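Local coordinates for aldehyde dehydrogenase (PDB 4H7N), which probably oxidises aldehydes to carboxylic acids, using NAD+ as the electron acceptor, at residues G51-T54 with T55-W59; L92-I95 with D96-C99; I148-L152 with A153-V157; P171-M174 with A175-V179. All blocks are in the same frame, centred on the assembly; numbering follows the deposited sequence. Where two conformers were deposited one is given.

Contact 1: G51-T54 with T55-W59; sequences GRIT and TLQQW
T54 and T55 carry much of this contact, a little over two turns of the alpha helix 48-64 in which each carbonyl receives the N-H of the residue four places on. T55 N binds G51 O at 3.1 Å with an N-H...O angle of 161°, and the next three residues follow the same pattern. The hydroxyl of T55 stays close to its own helix: OG1 is turned to the side of the backbone N, anti to the carbonyl carbon (chi1 -62°), which brings it within 3.1 Å of G51 O. A threonine suits this buried site because its polar branch folds back on the helix while its methyl CG2 meets V179 in the loop beyond helix 169-176. T54 has the same torsion on the exposed flank. Its OG1 reaches back to E50 O in a hydrogen bond, and CG2 is carried forward, where Q58 crosses it and brings NE2 to 3.8 Å from that methyl. I53, a branched residue facing helices 82-106 and 147-153, offers its short branch to the aliphatic part of Q57. Here Q57 N binds I53 O at 2.9 Å, the N-H...O angle being 169°, while I53 CG2 lies 4.4 Å from Q57 CG.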
loop_
_atom_site.group_PDB
_atom_site.type_symbol
_atom_site.label_atom_id
_atom_site.label_comp_id
_atom_site.label_asym_id
_atom_site.label_seq_id
_atom_site.Cartn_x
_atom_site.Cartn_y
_atom_site.Cartn_z
ATOM N N GLY A 51 18.804 10.901 -17.201
ATOM C CA GLY A 51 18.793 10.165 -18.459
ATOM C C GLY A 51 17.371 9.699 -18.847
ATOM O O GLY A 51 17.018 9.748 -20.019
ATOM N N ARG A 52 16.565 9.255 -17.869
ATOM C CA ARG A 52 15.218 8.766 -18.159
ATOM C C ARG A 52 14.329 9.896 -18.621
ATOM O O ARG A 52 13.530 9.696 -19.546
ATOM C CB ARG A 52 14.571 7.986 -16.996
ATOM C CG ARG A 52 15.303 6.692 -16.730
ATOM C CD ARG A 52 14.646 5.797 -15.712
ATOM N NE ARG A 52 14.574 6.359 -14.349
ATOM C CZ ARG A 52 15.483 6.208 -13.395
ATOM N NH1 ARG A 52 16.581 5.504 -13.594
ATOM N NH2 ARG A 52 15.253 6.745 -12.198
ATOM N N ILE A 53 14.478 11.062 -17.993
ATOM C CA ILE A 53 13.808 12.304 -18.410
ATOM C C ILE A 53 14.171 12.633 -19.840
ATOM O O ILE A 53 13.291 12.899 -20.646
ATOM C CB ILE A 53 14.125 13.490 -17.463
ATOM C CG1 ILE A 53 13.503 13.229 -16.089
ATOM C CG2 ILE A 53 13.542 14.807 -17.994
ATOM C CD1 ILE A 53 13.996 14.169 -14.989
ATOM N N THR A 54 15.448 12.624 -20.184
ATOM C CA THR A 54 15.815 12.942 -21.578
ATOM C C THR A 54 15.067 12.035 -22.564
ATOM O O THR A 54 14.521 12.489 -23.540
ATOM C CB THR A 54 17.329 12.846 -21.754
ATOM O OG1 THR A 54 17.914 13.839 -20.919
ATOM C CG2 THR A 54 17.787 13.070 -23.228
ATOM N N THR A 55 15.043 10.748 -22.253
ATOM C CA THR A 55 14.412 9.750 -23.072
ATOM C C THR A 55 12.914 9.984 -23.206
ATOM O O THR A 55 12.391 9.932 -24.292
ATOM C CB THR A 55 14.668 8.364 -22.442
ATOM O OG1 THR A 55 16.067 8.119 -22.432
ATOM C CG2 THR A 55 14.054 7.290 -23.211
ATOM N N LEU A 56 12.224 10.258 -22.101
ATOM C CA LEU A 56 10.789 10.509 -22.147
ATOM C C LEU A 56 10.511 11.749 -22.987
ATOM O O LEU A 56 9.554 11.777 -23.779
ATOM C CB LEU A 56 10.203 10.675 -20.720
ATOM C CG LEU A 56 9.640 9.414 -20.068
ATOM C CD1 LEU A 56 8.478 8.830 -20.843
ATOM C CD2 LEU A 56 10.635 8.299 -19.940
ATOM N N GLN A 57 11.341 12.781 -22.848
ATOM C CA GLN A 57 11.161 13.969 -23.688
ATOM C C GLN A 57 11.401 13.663 -25.178
ATOM O O GLN A 57 10.752 14.266 -26.037
ATOM C CB GLN A 57 12.050 15.147 -23.209
ATOM C CG GLN A 57 11.577 15.679 -21.840
ATOM C CD GLN A 57 10.254 16.467 -21.902
ATOM O OE1 GLN A 57 9.991 17.204 -22.834
ATOM N NE2 GLN A 57 9.440 16.326 -20.890
ATOM N N GLN A 58 12.355 12.786 -25.485
ATOM C CA GLN A 58 12.566 12.340 -26.880
ATOM C C GLN A 58 11.317 11.625 -27.394
ATOM O O GLN A 58 10.934 11.821 -28.544
ATOM C CB GLN A 58 13.762 11.376 -27.039
ATOM C CG GLN A 58 15.083 12.034 -27.278
ATOM C CD GLN A 58 16.311 11.244 -26.797
ATOM O OE1 GLN A 58 16.244 10.065 -26.418
ATOM N NE2 GLN A 58 17.472 11.924 -26.833
ATOM N N TRP A 59 10.715 10.787 -26.541
ATOM C CA TRP A 59 9.470 10.080 -26.879
ATOM C C TRP A 59 8.346 11.094 -27.102
ATOM O O TRP A 59 7.640 11.036 -28.129
ATOM C CB TRP A 59 9.110 9.028 -25.805
ATOM C CG TRP A 59 7.960 8.162 -26.169
ATOM C CD1 TRP A 59 7.721 7.597 -27.387
ATOM C CD2 TRP A 59 6.901 7.748 -25.333
ATOM N NE1 TRP A 59 6.611 6.854 -27.348
ATOM C CE2 TRP A 59 6.053 6.945 -26.116
ATOM C CE3 TRP A 59 6.579 7.971 -23.991
ATOM C CZ2 TRP A 59 4.909 6.374 -25.622
ATOM C CZ3 TRP A 59 5.443 7.411 -23.499
ATOM C CH2 TRP A 59 4.603 6.625 -24.318
#

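Contact 2: L92-I95 with D96-C99; sequences LASI and DRWC
From L92 to C99 the chain makes two turns of helix 82-106, the N-H groups of R97, W98 and C99 binding A93 O, S94 O and I95 O, whereas D96 N to L92 O, at 3.3 Å, is weak. Among the side chains, S94 has OG anti to its own N (chi1 161°), a turn that carries the hydroxyl forward to 3.5 Å from W98 CD1 and 3.7 Å from R97 NH1. Serine is small enough to sit close to both larger groups. In the conformer described, one of two deposited, R97 bends at its third torsion and lays NH2 over one indole face of W98, 3.4 Å above the plane and toward the rim. On the buried flank I95 CG2 meets C99 SG at 4.2 Å, two compact apolar groups one turn apart. With an alanine in place of W98, S94 and R97 would lose the ring they lie against, and a gap would probably open beside P149. D96, on the exposed flank, makes a salt bridge to K60 and also accepts from Q57 NE2, both on helix 48-64. The apolar flank faces two helices: C99 packs against I53 of helix 48-64, and I95 and W98 against I148 of helix 147-153.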
loop_
_atom_site.group_PDB
_atom_site.type_symbol
_atom_site.label_atom_id
_atom_site.label_comp_id
_atom_site.label_asym_id
_atom_site.label_seq_id
_atom_site.Cartn_x
_atom_site.Cartn_y
_atom_site.Cartn_z
ATOM N N LEU A 92 0.405 14.801 -22.721
ATOM C CA LEU A 92 1.647 15.535 -22.956
ATOM C C LEU A 92 2.092 16.385 -21.742
ATOM O O LEU A 92 3.275 16.412 -21.402
ATOM C CB LEU A 92 1.526 16.419 -24.193
ATOM C CG LEU A 92 1.277 15.666 -25.512
ATOM C CD1 LEU A 92 0.979 16.673 -26.613
ATOM C CD2 LEU A 92 2.429 14.763 -25.902
ATOM N N ALA A 93 1.156 17.046 -21.085
ATOM C CA ALA A 93 1.500 17.852 -19.895
ATOM C C ALA A 93 1.892 16.965 -18.745
ATOM O O ALA A 93 2.704 17.340 -17.899
ATOM C CB ALA A 93 0.360 18.771 -19.470
ATOM N N SER A 94 1.308 15.776 -18.689
ATOM C CA SER A 94 1.660 14.864 -17.617
ATOM C C SER A 94 3.125 14.341 -17.761
ATOM O O SER A 94 3.838 14.178 -16.771
ATOM C CB SER A 94 0.591 13.769 -17.543
ATOM O OG SER A 94 1.084 12.678 -16.845
ATOM N N ILE A 95 3.608 14.146 -18.985
ATOM C CA ILE A 95 4.966 13.745 -19.166
ATOM C C ILE A 95 5.880 14.851 -18.624
ATOM O O ILE A 95 6.854 14.585 -17.883
ATOM C CB ILE A 95 5.274 13.546 -20.668
ATOM C CG1 ILE A 95 4.544 12.300 -21.240
ATOM C CG2 ILE A 95 6.777 13.413 -20.882
ATOM C CD1 ILE A 95 4.803 12.122 -22.743
ATOM N N ASP A 96 5.575 16.108 -18.990
ATOM C CA ASP A 96 6.332 17.250 -18.480
ATOM C C ASP A 96 6.324 17.339 -16.954
ATOM O O ASP A 96 7.385 17.539 -16.322
ATOM C CB ASP A 96 5.831 18.576 -19.080
ATOM C CG ASP A 96 6.216 18.733 -20.569
ATOM O OD1 ASP A 96 6.961 17.843 -21.107
ATOM O OD2 ASP A 96 5.812 19.760 -21.193
ATOM N N ARG A 97 5.140 17.260 -16.378
ATOM C CA ARG A 97 4.970 17.397 -14.942
ATOM C C ARG A 97 5.743 16.347 -14.134
ATOM O O ARG A 97 6.457 16.668 -13.172
ATOM C CB ARG A 97 3.493 17.322 -14.594
ATOM C CG ARG A 97 3.225 17.661 -13.136
ATOM C CD ARG A 97 1.740 17.667 -12.792
ATOM N NE ARG A 97 0.960 16.650 -13.497
ATOM C CZ ARG A 97 0.784 15.382 -13.112
ATOM N NH1 ARG A 97 0.024 14.592 -13.872
ATOM N NH2 ARG A 97 1.368 14.888 -11.997
ATOM N N TRP A 98 5.595 15.090 -14.501
ATOM C CA TRP A 98 6.375 14.040 -13.860
ATOM C C TRP A 98 7.880 14.165 -14.100
ATOM O O TRP A 98 8.655 13.881 -13.216
ATOM C CB TRP A 98 5.885 12.647 -14.302
ATOM C CG TRP A 98 4.603 12.276 -13.659
ATOM C CD1 TRP A 98 3.395 12.033 -14.264
ATOM C CD2 TRP A 98 4.384 12.124 -12.245
ATOM N NE1 TRP A 98 2.448 11.750 -13.294
ATOM C CE2 TRP A 98 3.036 11.770 -12.062
ATOM C CE3 TRP A 98 5.212 12.214 -11.133
ATOM C CZ2 TRP A 98 2.482 11.550 -10.803
ATOM C CZ3 TRP A 98 4.668 11.988 -9.883
ATOM C CH2 TRP A 98 3.304 11.669 -9.739
ATOM N N CYS A 99 8.302 14.570 -15.301
ATOM C CA CYS A 99 9.730 14.828 -15.518
ATOM C C CYS A 99 10.274 15.891 -14.547
ATOM O O CYS A 99 11.436 15.825 -14.060
ATOM C CB CYS A 99 9.993 15.264 -16.961
ATOM S SG CYS A 99 9.964 13.886 -18.133
#

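Contact 3: I148-L152 with A153-V157; sequences IPALL and AGCAV
A150 and C155 face each other where helix 147-153 ends in a Schellman motif, and the tight part of the contact is this backbone cap. C155 N reaches back to A150 O at 3.1 Å, and inside that bond G154 N meets L151 O at 3.0 Å, approaching from above the carbonyl plane rather than along a lone pair. G154 turns the chain with a phi of 103°; a beta carbon here would press on the carbonyl of A153, so glycine fits the place. C155 follows closely, its CB 3.2 Å from A150 O. The side-chain half is looser and held by van der Waals contact alone. The helix presents A150 CB, which lies 4.2 Å from C155 SG and 3.9 Å from V157 CG2, and the L151 side chain crosses that of V157, with CD2 3.8 Å from the same CG2. Small and branched apolar residues suit this wholly buried angle between helix and strand. R52 NE of helix 48-64 binds L152 O at the helix end, and a glycerol molecule, probably from crystallisation, binds A153 O. Beyond the cap, A156 and V157 open strand 156-161, which pairs by its backbone with strand 118-134 at A156 and with strand 186-188 at V157.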
loop_
_atom_site.group_PDB
_atom_site.type_symbol
_atom_site.label_atom_id
_atom_site.label_comp_id
_atom_site.label_asym_id
_atom_site.label_seq_id
_atom_site.Cartn_x
_atom_site.Cartn_y
_atom_site.Cartn_z
ATOM N N ILE A 148 3.719 6.538 -16.683
ATOM C CA ILE A 148 4.746 7.583 -16.786
ATOM C C ILE A 148 5.544 7.717 -15.484
ATOM O O ILE A 148 6.735 7.695 -15.539
ATOM C CB ILE A 148 4.165 8.942 -17.226
ATOM C CG1 ILE A 148 3.618 8.866 -18.655
ATOM C CG2 ILE A 148 5.210 10.051 -17.035
ATOM C CD1 ILE A 148 4.649 8.564 -19.723
ATOM N N PRO A 149 4.889 7.884 -14.315
ATOM C CA PRO A 149 5.734 7.956 -13.114
ATOM C C PRO A 149 6.480 6.661 -12.834
ATOM O O PRO A 149 7.630 6.685 -12.402
ATOM C CB PRO A 149 4.730 8.303 -11.983
ATOM C CG PRO A 149 3.342 8.071 -12.539
ATOM C CD PRO A 149 3.486 8.208 -14.034
ATOM N N ALA A 150 5.880 5.517 -13.124
ATOM C CA ALA A 150 6.610 4.279 -12.934
ATOM C C ALA A 150 7.881 4.227 -13.801
ATOM O O ALA A 150 8.934 3.798 -13.325
ATOM C CB ALA A 150 5.726 3.105 -13.244
ATOM N N LEU A 151 7.795 4.679 -15.070
ATOM C CA LEU A 151 8.968 4.685 -15.904
ATOM C C LEU A 151 10.046 5.598 -15.340
ATOM O O LEU A 151 11.203 5.227 -15.346
ATOM C CB LEU A 151 8.665 5.129 -17.348
ATOM C CG LEU A 151 7.905 4.060 -18.148
ATOM C CD1 LEU A 151 7.323 4.688 -19.403
ATOM C CD2 LEU A 151 8.801 2.924 -18.564
ATOM N N LEU A 152 9.670 6.771 -14.869
ATOM C CA LEU A 152 10.640 7.712 -14.351
ATOM C C LEU A 152 11.292 7.220 -13.076
ATOM O O LEU A 152 12.432 7.585 -12.761
ATOM C CB LEU A 152 9.988 9.083 -14.165
ATOM C CG LEU A 152 9.754 9.781 -15.524
ATOM C CD1 LEU A 152 8.765 10.940 -15.457
ATOM C CD2 LEU A 152 11.057 10.280 -16.131
ATOM N N ALA A 153 10.568 6.404 -12.334
ATOM C CA ALA A 153 11.084 5.778 -11.132
ATOM C C ALA A 153 12.192 4.789 -11.458
ATOM O O ALA A 153 12.961 4.422 -10.569
ATOM C CB ALA A 153 9.988 5.043 -10.371
ATOM N N GLY A 154 12.274 4.365 -12.712
ATOM C CA GLY A 154 13.216 3.349 -13.096
ATOM C C GLY A 154 12.634 1.956 -13.308
ATOM O O GLY A 154 13.373 1.038 -13.507
ATOM N N CYS A 155 11.317 1.838 -13.353
ATOM C CA CYS A 155 10.641 0.586 -13.643
ATOM C C CYS A 155 10.519 0.370 -15.139
ATOM O O CYS A 155 10.370 1.301 -15.883
ATOM C CB CYS A 155 9.205 0.650 -13.123
ATOM S SG CYS A 155 8.970 1.120 -11.371
ATOM N N ALA A 156 10.495 -0.886 -15.561
ATOM C CA ALA A 156 9.876 -1.251 -16.824
ATOM C C ALA A 156 8.376 -1.481 -16.617
ATOM O O ALA A 156 7.902 -1.801 -15.490
ATOM C CB ALA A 156 10.532 -2.496 -17.399
ATOM N N VAL A 157 7.599 -1.219 -17.674
ATOM C CA VAL A 157 6.167 -1.228 -17.543
ATOM C C VAL A 157 5.565 -1.984 -18.726
ATOM O O VAL A 157 5.927 -1.701 -19.894
ATOM C CB VAL A 157 5.591 0.195 -17.526
ATOM C CG1 VAL A 157 4.092 0.145 -17.308
ATOM C CG2 VAL A 157 6.266 1.077 -16.484
#

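Contact 4: P171-M174 with A175-V179; sequences PLLM and ALNTV
L173 has CG anti to the backbone N (chi1 175°), while N177, one turn later, has CG on the side of its own N (chi1 -75°), and these torsions bring the two side chains across one another. The L173 methyl CD1 comes to rest 3.8 Å from N177 ND2, and it also lies 4.2 Å from L176 CD2. The backbone beneath is helical, with A175, L176 and N177 donating to P171, L172 and L173; N177 N to L173 O, at 3.0 Å, is the last of these three. With an alanine in place of N177, L173 CD1 would lose the amide lying against it, and the leucine end would probably be freer to turn. T178 adds a side-chain bond of its own. Its OG1 stands between the backbone N and the carbonyl carbon, a crowded position (chi1 68°) from which it binds A175 O at 2.7 Å. That oxygen also accepts from T178 N at 3.2 Å, so two bonds grip it, and threonine suits the place because its hydroxyl adds a second donor to the backbone N-H. A type I turn from L176 to V179, held by V179 N on L176 O, leads the chain away. Buried L176 packs on L186 and F188 of strand 186-188. This helix is the crossover of a beta-alpha-beta unit, strand 156-161, helix 169-176, strand 186-188, with its two strands parallel neighbours in one sheet.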
loop_
_atom_site.group_PDB
_atom_site.type_symbol
_atom_site.label_atom_id
_atom_site.label_comp_id
_atom_site.label_asym_id
_atom_site.label_seq_id
_atom_site.Cartn_x
_atom_site.Cartn_y
_atom_site.Cartn_z
ATOM N N PRO A 171 0.091 4.354 -32.938
ATOM C CA PRO A 171 0.978 5.525 -33.089
ATOM C C PRO A 171 1.952 5.733 -31.904
ATOM O O PRO A 171 3.098 6.135 -32.128
ATOM C CB PRO A 171 0.016 6.680 -33.327
ATOM C CG PRO A 171 -1.293 6.218 -32.825
ATOM C CD PRO A 171 -1.326 4.720 -33.024
ATOM N N LEU A 172 1.564 5.376 -30.678
ATOM C CA LEU A 172 2.492 5.464 -29.573
ATOM C C LEU A 172 3.708 4.566 -29.811
ATOM O O LEU A 172 4.855 4.973 -29.562
ATOM C CB LEU A 172 1.850 5.069 -28.254
ATOM C CG LEU A 172 0.800 6.013 -27.689
ATOM C CD1 LEU A 172 0.373 5.557 -26.299
ATOM C CD2 LEU A 172 1.305 7.477 -27.621
ATOM N N LEU A 173 3.429 3.343 -30.263
ATOM C CA LEU A 173 4.440 2.338 -30.505
ATOM C C LEU A 173 5.383 2.772 -31.628
ATOM O O LEU A 173 6.621 2.633 -31.555
ATOM C CB LEU A 173 3.756 0.983 -30.764
ATOM C CG LEU A 173 4.616 -0.203 -31.161
ATOM C CD1 LEU A 173 5.653 -0.469 -30.083
ATOM C CD2 LEU A 173 3.773 -1.440 -31.466
HETATM N N MSE A 174 4.818 3.351 -32.663
HETATM C CA MSE A 174 5.629 3.856 -33.740
HETATM C C MSE A 174 6.562 4.939 -33.228
HETATM O O MSE A 174 7.714 5.033 -33.662
HETATM C CB MSE A 174 4.713 4.352 -34.856
HETATM C CG MSE A 174 5.409 5.251 -35.860
HETATM SE SE MSE A 174 4.268 5.643 -37.441
HETATM C CE MSE A 174 2.780 6.682 -36.650
ATOM N N ALA A 175 6.103 5.791 -32.307
ATOM C CA ALA A 175 6.993 6.852 -31.780
ATOM C C ALA A 175 8.048 6.239 -30.890
ATOM O O ALA A 175 9.222 6.662 -30.870
ATOM C CB ALA A 175 6.192 7.883 -31.005
ATOM N N LEU A 176 7.600 5.260 -30.116
ATOM C CA LEU A 176 8.428 4.574 -29.123
ATOM C C LEU A 176 9.656 3.927 -29.777
ATOM O O LEU A 176 10.774 3.991 -29.235
ATOM C CB LEU A 176 7.594 3.530 -28.392
ATOM C CG LEU A 176 8.299 2.595 -27.423
ATOM C CD1 LEU A 176 8.950 3.410 -26.316
ATOM C CD2 LEU A 176 7.342 1.594 -26.850
ATOM N N ASN A 177 9.458 3.323 -30.943
ATOM C CA ASN A 177 10.520 2.570 -31.578
ATOM C C ASN A 177 11.615 3.441 -32.142
ATOM O O ASN A 177 12.595 2.911 -32.592
ATOM C CB ASN A 177 9.974 1.657 -32.680
ATOM C CG ASN A 177 9.260 0.430 -32.132
ATOM O OD1 ASN A 177 9.608 -0.096 -31.074
ATOM N ND2 ASN A 177 8.275 -0.038 -32.868
ATOM N N THR A 178 11.458 4.759 -32.145
ATOM C CA THR A 178 12.550 5.661 -32.495
ATOM C C THR A 178 13.405 6.068 -31.289
ATOM O O THR A 178 14.392 6.790 -31.448
ATOM C CB THR A 178 12.017 6.974 -33.145
ATOM O OG1 THR A 178 11.310 7.716 -32.155
ATOM C CG2 THR A 178 11.043 6.683 -34.277
ATOM N N VAL A 179 13.061 5.593 -30.093
ATOM C CA VAL A 179 13.737 5.972 -28.850
ATOM C C VAL A 179 14.391 4.748 -28.231
ATOM O O VAL A 179 13.747 3.975 -27.515
ATOM C CB VAL A 179 12.737 6.547 -27.853
ATOM C CG1 VAL A 179 13.452 6.921 -26.573
ATOM C CG2 VAL A 179 12.039 7.757 -28.448
#

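Along the chain the four contacts come in numerical order, each closing before the next opens. Contact 1 is the hub. It touches all three others: its centre lies about 11 Å from that of contact 2, about 12 Å from that of contact 3 and about 13 Å from that of contact 4. Contacts 2 and 3 also touch each other. Contact 4 stands about 17 Å from both, between centres, yet continues the chain from strand 156-161, which contact 3 leads into. Helices 147-153 and 169-176 pack on the mixed sheet holding strands 156-161 and 186-188, with helix 48-64 against both and helix 82-106 against 48-64 and 147-153, consistent with the NAD-binding domain of aldehyde dehydrogenases. Contacts 2 and 3 approach predicted active-site E232 to about 12 Å between side chains.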